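Local coordinates for protein inner kinetochore subunit cnp3 (PDB 6O2D) that is an inner component of the kinetochore, the complex that assembles on centromeric DNA and attaches chromosomes to spindle microtubules, represented here by its dimeric cupin domain, at residues Lys82-Asn87 and Phe115-Gly120; Pro64-Gly69 and Thr138-Thr143; Gln95-Val100 and Gly129-Arg134. All blocks are in the same frame, centred on the assembly; numbering follows the deposited sequence.

Contact 1 of 3, residues Lys82-Asn87 and Phe115-Gly120; sequences KPSKHN and FIVPRG
A chi1 of 74° places OG of Ser84 in the crowded position between its backbone N and carbonyl carbon, while CG of Arg119 stands anti to the carbonyl carbon (chi1 -59°) and the arginine chain, extended at chi2, bends at chi3. The serine hydroxyl thus reaches across to the main chain of 115-120, where Ser84 OG donates to Pro118 O over 2.6 Å, approaching from above the carbonyl plane. Ser84 OG is also hydrogen-bonded to Asn121 N, and Asn121 ND2 is a second partner of Pro118 O. Alongside, Ser84 CB packs on the CG1 methyl of Val117 at 3.7 Å. Ser84 to Asn87 form a type II' turn, closed by Asn87 N to Ser84 O at 3.1 Å. Its Lys85 O accepts Gly120 N at 2.8 Å, on a lone pair in the carbonyl plane though bent to 142° at the hydrogen. Arg119 lays its aliphatic part along the turn, with CG 3.3 Å from Asn87 C and CD 3.2 Å from His86 O. Beyond that, Arg119 packs on Trp24 of the second subunit, and NE makes a long, weak ion pair with Glu62 of that subunit. The exits of strands 78-83 and 113-117, in different sheets of the cupin fold, are joined chiefly through main-chain carbonyls and one serine hydroxyl, whereas the arginine contributes hydrocarbon here and its charged end probably adds to the dimer interface.

Contact 2 of 3, residues Pro64-Gly69 and Thr138-Thr143; sequences PSFAAG and THATDT
Thr143 OG1 takes part in three hydrogen bonds, all with the second subunit: with Leu144 N, Asp142 OD1 and Thr143 OG1 there. Its CG2 methyl, anti to the carbonyl carbon, turns to Ser65 CB at 3.9 Å. Asp142 N-caps the following helix, with OD1 bonded to Glu145 N. Three main-chain bonds join the segments. Thr141 N donates to Ser65 O at 3.2 Å, and Ala67 and His139 form a hydrogen-bonded pair: Ala67 N to His139 O is 3.1 Å, nearly along the C=O axis, and His139 N to Ala67 O is 3.0 Å. On the face of Phe66, Ala68, Thr138 and Ala140, the Phe66 ring, with CG anti to the backbone N (chi1 171°), crosses obliquely to Thr138, its CE1 3.8 Å from Thr138 CB. Ala140 CB meets the edge of the ring at 4.4 Å from Phe66 CD1, and Ala140 of the second subunit packs on Phe66. An alanine at Phe66 would lose the ring's contacts with Thr138 and Ala140 and would probably loosen packing across the dimer interface. Toward strand 55-62 of the same chain, Ser65 and Phe66 face Glu62 in a classic beta bulge; toward 133-140, strand 66-73 pairs antiparallel in the cupin sheet.

Contact 3 of 3, residues Gln95-Val100 and Gly129-Arg134; sequences QGKIEV and GKEAVR
The side-chain amide of Gln95 makes the shorter of the two hydrogen bonds: NE2 reaches Ala132 O at 2.9 Å, the acceptor lying close to the amide plane while the donor stands above the plane of the carbonyl. The chain is extended beyond CG, which brings the amide alongside the opposing backbone. Arg134 N then donates to Gln95 O at 3.3 Å, also from above the carbonyl plane, making Gln95 and Arg134 an antiparallel hydrogen-bonded pair. At Gly96 the backbone turns with a positive phi of 103°, and a CB would run into CG2 of Val133; the carboxylate of Glu131 also rests here, OE2 lying 3.7 Å from Gly96 CA. Farther out, the aliphatic part of Lys97 runs past Gly129, with CG 4.0 Å from Gly129 CA. Inside, Ile98 and Val133 cross at about a right angle, and Ile98 CG2 touches Val133 CG1 at 3.5 Å. Ile98 also packs on Met73 and Ile125, so it lies between strands 66-73 and 122-127 of different sheets. Backbone bonds continue from Val133 to Met73 and from Lys97 to Ile128, placing the contact where the chain passes from strand 88-95 to 98-102 and from 122-127 to 133-140.

From the N terminus, 64-69 comes first: contact 2 closes only at 138-143, enclosing both other contacts. Within that span 82-87 and then 95-100 open contacts 1 and 3, which close in the same order at 115-120 and 129-134, so these two cross. Contact 2 joins strands 66-73 and 133-140 within one sheet; contact 1 ties 113-117 of that sheet to 78-83 of another, and contact 3 joins the ends of 88-95 and 133-140 and, through Ile98, reaches 98-102 of the other. Contacts 1 and 2 meet through a probable hydrogen bond, His86 O to Thr141 OG1, and both touch the second subunit. Contact 3 shares strand 133-140 with contact 2 and meets contact 1 where Phe115 packs on Val100.

Contact 1 of 3, residues Lys82-Asn87 and Phe115-Gly120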
ATOM      1  N   LYS B  82      -9.147   8.196  15.192  1.00 66.02           N
ATOM      2  CA  LYS B  82     -10.236   7.802  14.318  1.00 66.56           C
ATOM      3  C   LYS B  82     -10.287   6.287  14.262  1.00 69.28           C
ATOM      4  O   LYS B  82      -9.263   5.619  14.458  1.00 66.45           O
ATOM      5  CB  LYS B  82     -10.058   8.366  12.898  1.00 62.28           C
ATOM      6  CG  LYS B  82     -10.058   9.890  12.806  1.00 75.87           C
ATOM      7  CD  LYS B  82     -11.449  10.489  12.972  1.00 79.26           C
ATOM      8  CE  LYS B  82     -11.386  12.017  12.990  1.00 83.28           C
ATOM      9  NZ  LYS B  82     -12.487  12.660  12.212  1.00 78.72           N
ATOM     10  N   PRO B  83     -11.464   5.713  14.013  1.00 69.49           N
ATOM     11  CA  PRO B  83     -11.586   4.261  13.876  1.00 69.42           C
ATOM     12  C   PRO B  83     -11.332   3.809  12.448  1.00 66.54           C
ATOM     13  O   PRO B  83     -11.687   4.486  11.482  1.00 80.37           O
ATOM     14  CB  PRO B  83     -13.045   4.002  14.269  1.00 66.19           C
ATOM     15  CG  PRO B  83     -13.758   5.240  13.830  1.00 66.68           C
ATOM     16  CD  PRO B  83     -12.776   6.383  13.990  1.00 67.56           C
ATOM     17  N   SER B  84     -10.712   2.632  12.325  1.00 70.72           N
ATOM     18  CA  SER B  84     -10.479   2.053  11.006  1.00 68.15           C
ATOM     19  C   SER B  84     -11.724   1.416  10.409  1.00 62.44           C
ATOM     20  O   SER B  84     -11.812   1.300   9.180  1.00 66.74           O
ATOM     21  CB  SER B  84      -9.357   1.014  11.075  1.00 61.60           C
ATOM     22  OG  SER B  84      -9.808  -0.168  11.709  1.00 63.26           O
ATOM     23  N   LYS B  85     -12.688   1.029  11.240  1.00 62.41           N
ATOM     24  CA  LYS B  85     -13.959   0.421  10.807  1.00 70.51           C
ATOM     25  C   LYS B  85     -13.648  -0.784   9.913  1.00 64.80           C
ATOM     26  O   LYS B  85     -12.821  -1.626  10.288  1.00 62.16           O
ATOM     27  CB  LYS B  85     -14.832   1.500  10.173  1.00 69.39           C
ATOM     28  CG  LYS B  85     -15.471   2.473  11.165  1.00 71.78           C
ATOM     29  CD  LYS B  85     -16.378   3.479  10.463  1.00 80.86           C
ATOM     30  CE  LYS B  85     -15.586   4.388   9.524  1.00 88.49           C
ATOM     31  NZ  LYS B  85     -16.406   5.525   9.007  1.00 94.47           N
ATOM     32  N   HIS B  86     -14.239  -0.887   8.726  1.00 59.55           N
ATOM     33  CA  HIS B  86     -14.127  -2.069   7.885  1.00 53.60           C
ATOM     34  C   HIS B  86     -12.914  -2.035   6.964  1.00 62.83           C
ATOM     35  O   HIS B  86     -12.789  -2.905   6.097  1.00 65.19           O
ATOM     36  CB  HIS B  86     -15.395  -2.209   7.048  1.00 57.37           C
ATOM     37  CG  HIS B  86     -15.743  -0.960   6.303  1.00 72.62           C
ATOM     38  ND1 HIS B  86     -16.359   0.117   6.904  1.00 72.37           N
ATOM     39  CD2 HIS B  86     -15.521  -0.597   5.018  1.00 70.08           C
ATOM     40  CE1 HIS B  86     -16.521   1.081   6.016  1.00 72.64           C
ATOM     41  NE2 HIS B  86     -16.022   0.672   4.864  1.00 74.30           N
ATOM     42  N   ASN B  87     -12.033  -1.048   7.114  1.00 48.81           N
ATOM     43  CA  ASN B  87     -10.839  -0.935   6.292  1.00 46.67           C
ATOM     44  C   ASN B  87      -9.607  -1.278   7.110  1.00 46.66           C
ATOM     45  O   ASN B  87      -9.526  -0.942   8.297  1.00 68.71           O
ATOM     46  CB  ASN B  87     -10.670   0.474   5.719  1.00 48.92           C
ATOM     47  CG  ASN B  87     -11.824   0.889   4.865  1.00 60.41           C
ATOM     48  OD1 ASN B  87     -12.069   0.307   3.813  1.00 78.05           O
ATOM     49  ND2 ASN B  87     -12.545   1.908   5.304  1.00 73.25           N
ATOM     50  N   PHE B 115       3.366   0.840   9.411  1.00 59.47           N
ATOM     51  CA  PHE B 115       2.469   0.238  10.378  1.00 76.48           C
ATOM     52  C   PHE B 115       1.100   0.078   9.736  1.00 68.25           C
ATOM     53  O   PHE B 115       0.768   0.754   8.759  1.00 51.13           O
ATOM     54  CB  PHE B 115       2.399   1.051  11.682  1.00 70.94           C
ATOM     55  CG  PHE B 115       1.630   2.334  11.571  1.00 69.59           C
ATOM     56  CD1 PHE B 115       2.236   3.479  11.090  1.00 69.93           C
ATOM     57  CD2 PHE B 115       0.309   2.403  11.976  1.00 70.88           C
ATOM     58  CE1 PHE B 115       1.532   4.664  11.002  1.00 68.61           C
ATOM     59  CE2 PHE B 115      -0.397   3.586  11.890  1.00 63.32           C
ATOM     60  CZ  PHE B 115       0.215   4.716  11.407  1.00 62.58           C
ATOM     61  N   ILE B 116       0.324  -0.863  10.276  1.00 62.66           N
ATOM     62  CA  ILE B 116      -1.025  -1.139   9.810  1.00 60.52           C
ATOM     63  C   ILE B 116      -1.998  -0.832  10.929  1.00 62.17           C
ATOM     64  O   ILE B 116      -1.690  -0.995  12.111  1.00 62.09           O
ATOM     65  CB  ILE B 116      -1.219  -2.602   9.362  1.00 66.66           C
ATOM     66  CG1 ILE B 116      -0.766  -3.556  10.477  1.00 62.29           C
ATOM     67  CG2 ILE B 116      -0.507  -2.854   8.055  1.00 65.85           C
ATOM     68  CD1 ILE B 116      -1.300  -4.960  10.334  1.00 49.95           C
ATOM     69  N   VAL B 117      -3.191  -0.403  10.545  1.00 67.48           N
ATOM     70  CA  VAL B 117      -4.298  -0.335  11.485  1.00 51.29           C
ATOM     71  C   VAL B 117      -5.314  -1.365  11.017  1.00 60.88           C
ATOM     72  O   VAL B 117      -6.052  -1.102  10.056  1.00 48.99           O
ATOM     73  CB  VAL B 117      -4.904   1.075  11.546  1.00 61.79           C
ATOM     74  CG1 VAL B 117      -5.971   1.150  12.634  1.00 62.26           C
ATOM     75  CG2 VAL B 117      -3.814   2.115  11.760  1.00 53.29           C
ATOM     76  N   PRO B 118      -5.371  -2.549  11.627  1.00 56.10           N
ATOM     77  CA  PRO B 118      -6.337  -3.558  11.180  1.00 55.59           C
ATOM     78  C   PRO B 118      -7.760  -3.044  11.313  1.00 54.55           C
ATOM     79  O   PRO B 118      -8.040  -2.088  12.042  1.00 59.88           O
ATOM     80  CB  PRO B 118      -6.087  -4.744  12.119  1.00 52.69           C
ATOM     81  CG  PRO B 118      -4.718  -4.524  12.667  1.00 70.74           C
ATOM     82  CD  PRO B 118      -4.518  -3.040  12.721  1.00 68.37           C
ATOM     83  N   ARG B 119      -8.670  -3.708  10.601  1.00 55.90           N
ATOM     84  CA  ARG B 119     -10.082  -3.362  10.699  1.00 65.02           C
ATOM     85  C   ARG B 119     -10.543  -3.482  12.146  1.00 57.22           C
ATOM     86  O   ARG B 119     -10.094  -4.364  12.883  1.00 56.57           O
ATOM     87  CB  ARG B 119     -10.917  -4.280   9.805  1.00 58.81           C
ATOM     88  CG  ARG B 119     -10.542  -4.237   8.329  1.00 56.19           C
ATOM     89  CD  ARG B 119     -11.299  -5.288   7.522  1.00 58.01           C
ATOM     90  NE  ARG B 119     -10.844  -6.643   7.821  1.00 52.00           N
ATOM     91  CZ  ARG B 119     -11.427  -7.746   7.367  1.00 64.18           C
ATOM     92  NH1 ARG B 119     -12.497  -7.670   6.583  1.00 64.72           N
ATOM     93  NH2 ARG B 119     -10.934  -8.930   7.700  1.00 79.88           N
ATOM     94  N   GLY B 120     -11.443  -2.584  12.546  1.00 60.69           N
ATOM     95  CA  GLY B 120     -12.012  -2.592  13.886  1.00 59.26           C
ATOM     96  C   GLY B 120     -11.097  -2.079  14.980  1.00 62.43           C
ATOM     97  O   GLY B 120     -11.189  -2.543  16.115  1.00 78.79           O
TER

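Contact 2 of 3, residues Pro64-Gly69 and Thr138-Thr143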
ATOM      1  N   PRO B  64     -14.610  -0.853  -5.160  1.00 64.92           N
ATOM      2  CA  PRO B  64     -14.641  -0.465  -3.746  1.00 57.20           C
ATOM      3  C   PRO B  64     -13.573  -1.129  -2.872  1.00 62.00           C
ATOM      4  O   PRO B  64     -13.588  -0.931  -1.661  1.00 84.84           O
ATOM      5  CB  PRO B  64     -16.035  -0.908  -3.304  1.00 51.63           C
ATOM      6  CG  PRO B  64     -16.353  -2.088  -4.186  1.00 46.43           C
ATOM      7  CD  PRO B  64     -15.519  -1.980  -5.444  1.00 61.93           C
ATOM      8  N   SER B  65     -12.657  -1.895  -3.462  1.00 60.76           N
ATOM      9  CA  SER B  65     -11.782  -2.748  -2.662  1.00 60.21           C
ATOM     10  C   SER B  65     -10.488  -2.073  -2.198  1.00 61.96           C
ATOM     11  O   SER B  65      -9.966  -2.441  -1.138  1.00 53.92           O
ATOM     12  CB  SER B  65     -11.468  -4.034  -3.447  1.00 50.93           C
ATOM     13  OG  SER B  65     -10.253  -3.944  -4.168  1.00 59.55           O
ATOM     14  N   PHE B  66      -9.940  -1.111  -2.946  1.00 66.66           N
ATOM     15  CA  PHE B  66      -8.616  -0.584  -2.621  1.00 45.69           C
ATOM     16  C   PHE B  66      -8.513   0.882  -3.018  1.00 42.30           C
ATOM     17  O   PHE B  66      -9.054   1.290  -4.047  1.00 52.71           O
ATOM     18  CB  PHE B  66      -7.538  -1.417  -3.325  1.00 36.48           C
ATOM     19  CG  PHE B  66      -6.144  -0.848  -3.231  1.00 56.44           C
ATOM     20  CD1 PHE B  66      -5.307  -1.204  -2.182  1.00 45.94           C
ATOM     21  CD2 PHE B  66      -5.651   0.004  -4.222  1.00 43.84           C
ATOM     22  CE1 PHE B  66      -4.013  -0.702  -2.097  1.00 45.09           C
ATOM     23  CE2 PHE B  66      -4.364   0.514  -4.145  1.00 40.71           C
ATOM     24  CZ  PHE B  66      -3.542   0.160  -3.077  1.00 51.42           C
ATOM     25  N   ALA B  67      -7.813   1.666  -2.198  1.00 46.01           N
ATOM     26  CA  ALA B  67      -7.485   3.052  -2.518  1.00 55.51           C
ATOM     27  C   ALA B  67      -6.134   3.385  -1.898  1.00 50.87           C
ATOM     28  O   ALA B  67      -5.739   2.784  -0.895  1.00 52.99           O
ATOM     29  CB  ALA B  67      -8.559   4.028  -2.024  1.00 39.66           C
ATOM     30  N   ALA B  68      -5.416   4.332  -2.507  1.00 54.60           N
ATOM     31  CA  ALA B  68      -4.114   4.742  -1.987  1.00 58.89           C
ATOM     32  C   ALA B  68      -3.844   6.212  -2.291  1.00 56.63           C
ATOM     33  O   ALA B  68      -4.337   6.762  -3.284  1.00 52.49           O
ATOM     34  CB  ALA B  68      -2.989   3.867  -2.548  1.00 36.65           C
ATOM     35  N   GLY B  69      -3.033   6.832  -1.441  1.00 49.11           N
ATOM     36  CA  GLY B  69      -2.738   8.238  -1.608  1.00 55.48           C
ATOM     37  C   GLY B  69      -1.570   8.689  -0.760  1.00 60.01           C
ATOM     38  O   GLY B  69      -0.794   7.876  -0.253  1.00 52.80           O
ATOM     39  N   THR B 138      -2.432   3.348   2.156  1.00 57.32           N
ATOM     40  CA  THR B 138      -3.358   2.491   1.435  1.00 56.54           C
ATOM     41  C   THR B 138      -4.423   2.050   2.423  1.00 65.42           C
ATOM     42  O   THR B 138      -4.121   1.803   3.594  1.00 66.71           O
ATOM     43  CB  THR B 138      -2.657   1.265   0.814  1.00 48.15           C
ATOM     44  OG1 THR B 138      -2.316   0.331   1.840  1.00 43.96           O
ATOM     45  CG2 THR B 138      -1.369   1.674   0.086  1.00 44.93           C
ATOM     46  N   HIS B 139      -5.665   1.955   1.960  1.00 60.32           N
ATOM     47  CA  HIS B 139      -6.692   1.262   2.721  1.00 59.09           C
ATOM     48  C   HIS B 139      -7.411   0.279   1.813  1.00 57.22           C
ATOM     49  O   HIS B 139      -7.486   0.468   0.595  1.00 52.14           O
ATOM     50  CB  HIS B 139      -7.694   2.220   3.403  1.00 60.43           C
ATOM     51  CG  HIS B 139      -8.456   3.097   2.466  1.00 62.67           C
ATOM     52  ND1 HIS B 139      -8.131   4.421   2.260  1.00 71.16           N
ATOM     53  CD2 HIS B 139      -9.556   2.858   1.713  1.00 69.82           C
ATOM     54  CE1 HIS B 139      -8.980   4.952   1.399  1.00 74.62           C
ATOM     55  NE2 HIS B 139      -9.855   4.025   1.051  1.00 71.61           N
ATOM     56  N   ALA B 140      -7.833  -0.832   2.414  1.00 59.62           N
ATOM     57  CA  ALA B 140      -8.427  -1.946   1.696  1.00 53.89           C
ATOM     58  C   ALA B 140      -9.517  -2.564   2.560  1.00 57.75           C
ATOM     59  O   ALA B 140      -9.501  -2.458   3.790  1.00 59.64           O
ATOM     60  CB  ALA B 140      -7.373  -2.993   1.312  1.00 49.54           C
ATOM     61  N   THR B 141     -10.461  -3.231   1.905  1.00 47.33           N
ATOM     62  CA  THR B 141     -11.555  -3.866   2.618  1.00 53.43           C
ATOM     63  C   THR B 141     -11.941  -5.142   1.885  1.00 55.92           C
ATOM     64  O   THR B 141     -11.654  -5.313   0.696  1.00 56.66           O
ATOM     65  CB  THR B 141     -12.751  -2.917   2.769  1.00 66.56           C
ATOM     66  OG1 THR B 141     -13.823  -3.589   3.449  1.00 64.59           O
ATOM     67  CG2 THR B 141     -13.221  -2.422   1.402  1.00 61.65           C
ATOM     68  N   ASP B 142     -12.580  -6.047   2.621  1.00 53.94           N
ATOM     69  CA  ASP B 142     -12.969  -7.358   2.103  1.00 58.98           C
ATOM     70  C   ASP B 142     -14.401  -7.266   1.592  1.00 57.26           C
ATOM     71  O   ASP B 142     -15.355  -7.329   2.367  1.00 65.10           O
ATOM     72  CB  ASP B 142     -12.824  -8.420   3.186  1.00 57.65           C
ATOM     73  CG  ASP B 142     -12.841  -9.825   2.630  1.00 58.30           C
ATOM     74  OD1 ASP B 142     -13.841 -10.210   1.986  1.00 58.77           O
ATOM     75  OD2 ASP B 142     -11.845 -10.545   2.837  1.00 65.07           O
ATOM     76  N   THR B 143     -14.548  -7.129   0.272  1.00 52.31           N
ATOM     77  CA  THR B 143     -15.853  -6.838  -0.311  1.00 51.08           C
ATOM     78  C   THR B 143     -16.826  -7.992  -0.113  1.00 60.33           C
ATOM     79  O   THR B 143     -18.021  -7.769   0.107  1.00 55.08           O
ATOM     80  CB  THR B 143     -15.699  -6.514  -1.793  1.00 51.05           C
ATOM     81  OG1 THR B 143     -15.072  -7.617  -2.460  1.00 55.49           O
ATOM     82  CG2 THR B 143     -14.836  -5.271  -1.964  1.00 47.53           C
TER

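Contact 3 of 3, residues Gln95-Val100 and Gly129-Arg134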
ATOM      1  N   GLN B  95       9.191  10.582   5.164  1.00 76.39           N
ATOM      2  CA  GLN B  95      10.035  11.623   5.739  1.00 81.24           C
ATOM      3  C   GLN B  95       9.397  12.147   7.020  1.00 80.61           C
ATOM      4  O   GLN B  95       8.171  12.158   7.159  1.00 72.74           O
ATOM      5  CB  GLN B  95      10.281  12.766   4.742  1.00 77.54           C
ATOM      6  CG  GLN B  95       9.413  13.997   4.928  1.00 79.19           C
ATOM      7  CD  GLN B  95       9.925  15.189   4.138  1.00 88.37           C
ATOM      8  OE1 GLN B  95      10.874  15.074   3.358  1.00 84.38           O
ATOM      9  NE2 GLN B  95       9.296  16.342   4.336  1.00 93.45           N
ATOM     10  N   GLY B  96      10.242  12.572   7.952  1.00 88.50           N
ATOM     11  CA  GLY B  96       9.773  13.223   9.157  1.00 87.91           C
ATOM     12  C   GLY B  96       9.811  12.307  10.361  1.00 89.59           C
ATOM     13  O   GLY B  96      10.360  11.201  10.334  1.00 85.30           O
ATOM     14  N   LYS B  97       9.188  12.785  11.439  1.00 86.10           N
ATOM     15  CA  LYS B  97       9.089  12.023  12.677  1.00 90.44           C
ATOM     16  C   LYS B  97       7.657  12.084  13.187  1.00 81.93           C
ATOM     17  O   LYS B  97       7.079  13.173  13.281  1.00 84.97           O
ATOM     18  CB  LYS B  97      10.032  12.586  13.752  1.00 99.76           C
ATOM     19  CG  LYS B  97      11.259  13.324  13.211  1.00104.00           C
ATOM     20  CD  LYS B  97      12.199  13.761  14.334  1.00113.58           C
ATOM     21  CE  LYS B  97      12.988  15.013  13.969  1.00118.02           C
ATOM     22  NZ  LYS B  97      12.290  16.285  14.290  1.00121.39           N
ATOM     23  N   ILE B  98       7.096  10.920  13.531  1.00 75.24           N
ATOM     24  CA  ILE B  98       5.730  10.825  14.036  1.00 76.51           C
ATOM     25  C   ILE B  98       5.706   9.897  15.239  1.00 80.87           C
ATOM     26  O   ILE B  98       6.491   8.948  15.326  1.00 78.75           O
ATOM     27  CB  ILE B  98       4.717  10.310  12.993  1.00 70.41           C
ATOM     28  CG1 ILE B  98       5.040   8.874  12.578  1.00 70.63           C
ATOM     29  CG2 ILE B  98       4.658  11.220  11.793  1.00 75.15           C
ATOM     30  CD1 ILE B  98       4.034   8.293  11.599  1.00 60.46           C
ATOM     31  N   GLU B  99       4.762  10.156  16.146  1.00 86.47           N
ATOM     32  CA  GLU B  99       4.402   9.256  17.233  1.00 88.75           C
ATOM     33  C   GLU B  99       2.961   8.832  17.012  1.00 91.10           C
ATOM     34  O   GLU B  99       2.065   9.679  16.885  1.00 90.50           O
ATOM     35  CB  GLU B  99       4.558   9.929  18.591  1.00102.72           C
ATOM     36  CG  GLU B  99       4.216   9.052  19.783  1.00109.73           C
ATOM     37  CD  GLU B  99       3.351   9.779  20.802  1.00115.24           C
ATOM     38  OE1 GLU B  99       3.197   9.279  21.934  1.00121.27           O
ATOM     39  OE2 GLU B  99       2.813  10.852  20.471  1.00118.13           O
ATOM     40  N   VAL B 100       2.741   7.526  16.957  1.00 86.74           N
ATOM     41  CA  VAL B 100       1.447   6.986  16.587  1.00 84.74           C
ATOM     42  C   VAL B 100       0.938   6.022  17.656  1.00 89.19           C
ATOM     43  O   VAL B 100       1.713   5.251  18.234  1.00 93.77           O
ATOM     44  CB  VAL B 100       1.521   6.338  15.187  1.00 92.88           C
ATOM     45  CG1 VAL B 100       2.741   5.469  15.092  1.00 85.83           C
ATOM     46  CG2 VAL B 100       0.266   5.542  14.895  1.00 91.37           C
ATOM     47  N   GLY B 129       8.329  16.123  14.976  1.00100.35           N
ATOM     48  CA  GLY B 129       9.528  16.706  14.419  1.00103.73           C
ATOM     49  C   GLY B 129       9.172  18.064  13.836  1.00108.78           C
ATOM     50  O   GLY B 129       8.001  18.456  13.819  1.00113.37           O
ATOM     51  N   LYS B 130      10.210  18.781  13.381  1.00108.46           N
ATOM     52  CA  LYS B 130       9.978  20.104  12.812  1.00101.13           C
ATOM     53  C   LYS B 130      10.084  20.128  11.296  1.00102.15           C
ATOM     54  O   LYS B 130       9.816  21.173  10.697  1.00103.08           O
ATOM     55  CB  LYS B 130      10.879  21.166  13.445  1.00101.10           C
ATOM     56  CG  LYS B 130      10.493  21.284  14.933  1.00108.21           C
ATOM     57  CD  LYS B 130       9.244  22.133  15.161  1.00111.29           C
ATOM     58  CE  LYS B 130       8.434  21.576  16.348  1.00115.92           C
ATOM     59  NZ  LYS B 130       9.146  21.091  17.556  1.00122.83           N
ATOM     60  N   GLU B 131      10.450  19.017  10.662  1.00 93.91           N
ATOM     61  CA  GLU B 131      10.182  18.860   9.243  1.00 94.27           C
ATOM     62  C   GLU B 131       8.774  18.304   9.095  1.00 95.43           C
ATOM     63  O   GLU B 131       8.301  17.544   9.946  1.00 92.66           O
ATOM     64  CB  GLU B 131      11.198  17.920   8.598  1.00101.69           C
ATOM     65  CG  GLU B 131      11.477  16.677   9.422  1.00108.19           C
ATOM     66  CD  GLU B 131      12.506  15.763   8.796  1.00110.46           C
ATOM     67  OE1 GLU B 131      12.766  15.899   7.584  1.00109.50           O
ATOM     68  OE2 GLU B 131      13.063  14.913   9.527  1.00110.23           O
ATOM     69  N   ALA B 132       8.112  18.670   8.002  1.00 95.99           N
ATOM     70  CA  ALA B 132       6.811  18.081   7.708  1.00 93.05           C
ATOM     71  C   ALA B 132       6.950  16.591   7.425  1.00 93.48           C
ATOM     72  O   ALA B 132       7.937  16.139   6.841  1.00 87.66           O
ATOM     73  CB  ALA B 132       6.137  18.780   6.523  1.00 74.73           C
ATOM     74  N   VAL B 133       5.958  15.820   7.846  1.00 95.01           N
ATOM     75  CA  VAL B 133       5.952  14.381   7.618  1.00 86.02           C
ATOM     76  C   VAL B 133       5.103  14.132   6.388  1.00 72.25           C
ATOM     77  O   VAL B 133       4.099  14.817   6.172  1.00 77.43           O
ATOM     78  CB  VAL B 133       5.401  13.610   8.830  1.00 84.90           C
ATOM     79  CG1 VAL B 133       5.183  12.135   8.465  1.00 81.07           C
ATOM     80  CG2 VAL B 133       6.337  13.772  10.026  1.00 77.19           C
ATOM     81  N   ARG B 134       5.507  13.164   5.575  1.00 57.77           N
ATOM     82  CA  ARG B 134       4.827  12.863   4.332  1.00 61.92           C
ATOM     83  C   ARG B 134       4.649  11.347   4.373  1.00 58.63           C
ATOM     84  O   ARG B 134       5.613  10.612   4.651  1.00 65.99           O
ATOM     85  CB  ARG B 134       5.649  13.326   3.113  1.00 63.79           C
ATOM     86  CG  ARG B 134       5.266  12.645   1.803  1.00 78.88           C
ATOM     87  CD  ARG B 134       6.245  12.869   0.626  1.00 94.52           C
ATOM     88  NE  ARG B 134       6.771  14.226   0.407  1.00101.84           N
ATOM     89  CZ  ARG B 134       6.053  15.280   0.029  1.00110.19           C
ATOM     90  NH1 ARG B 134       4.736  15.186  -0.107  1.00108.73           N
ATOM     91  NH2 ARG B 134       6.652  16.450  -0.149  1.00108.08           N
TER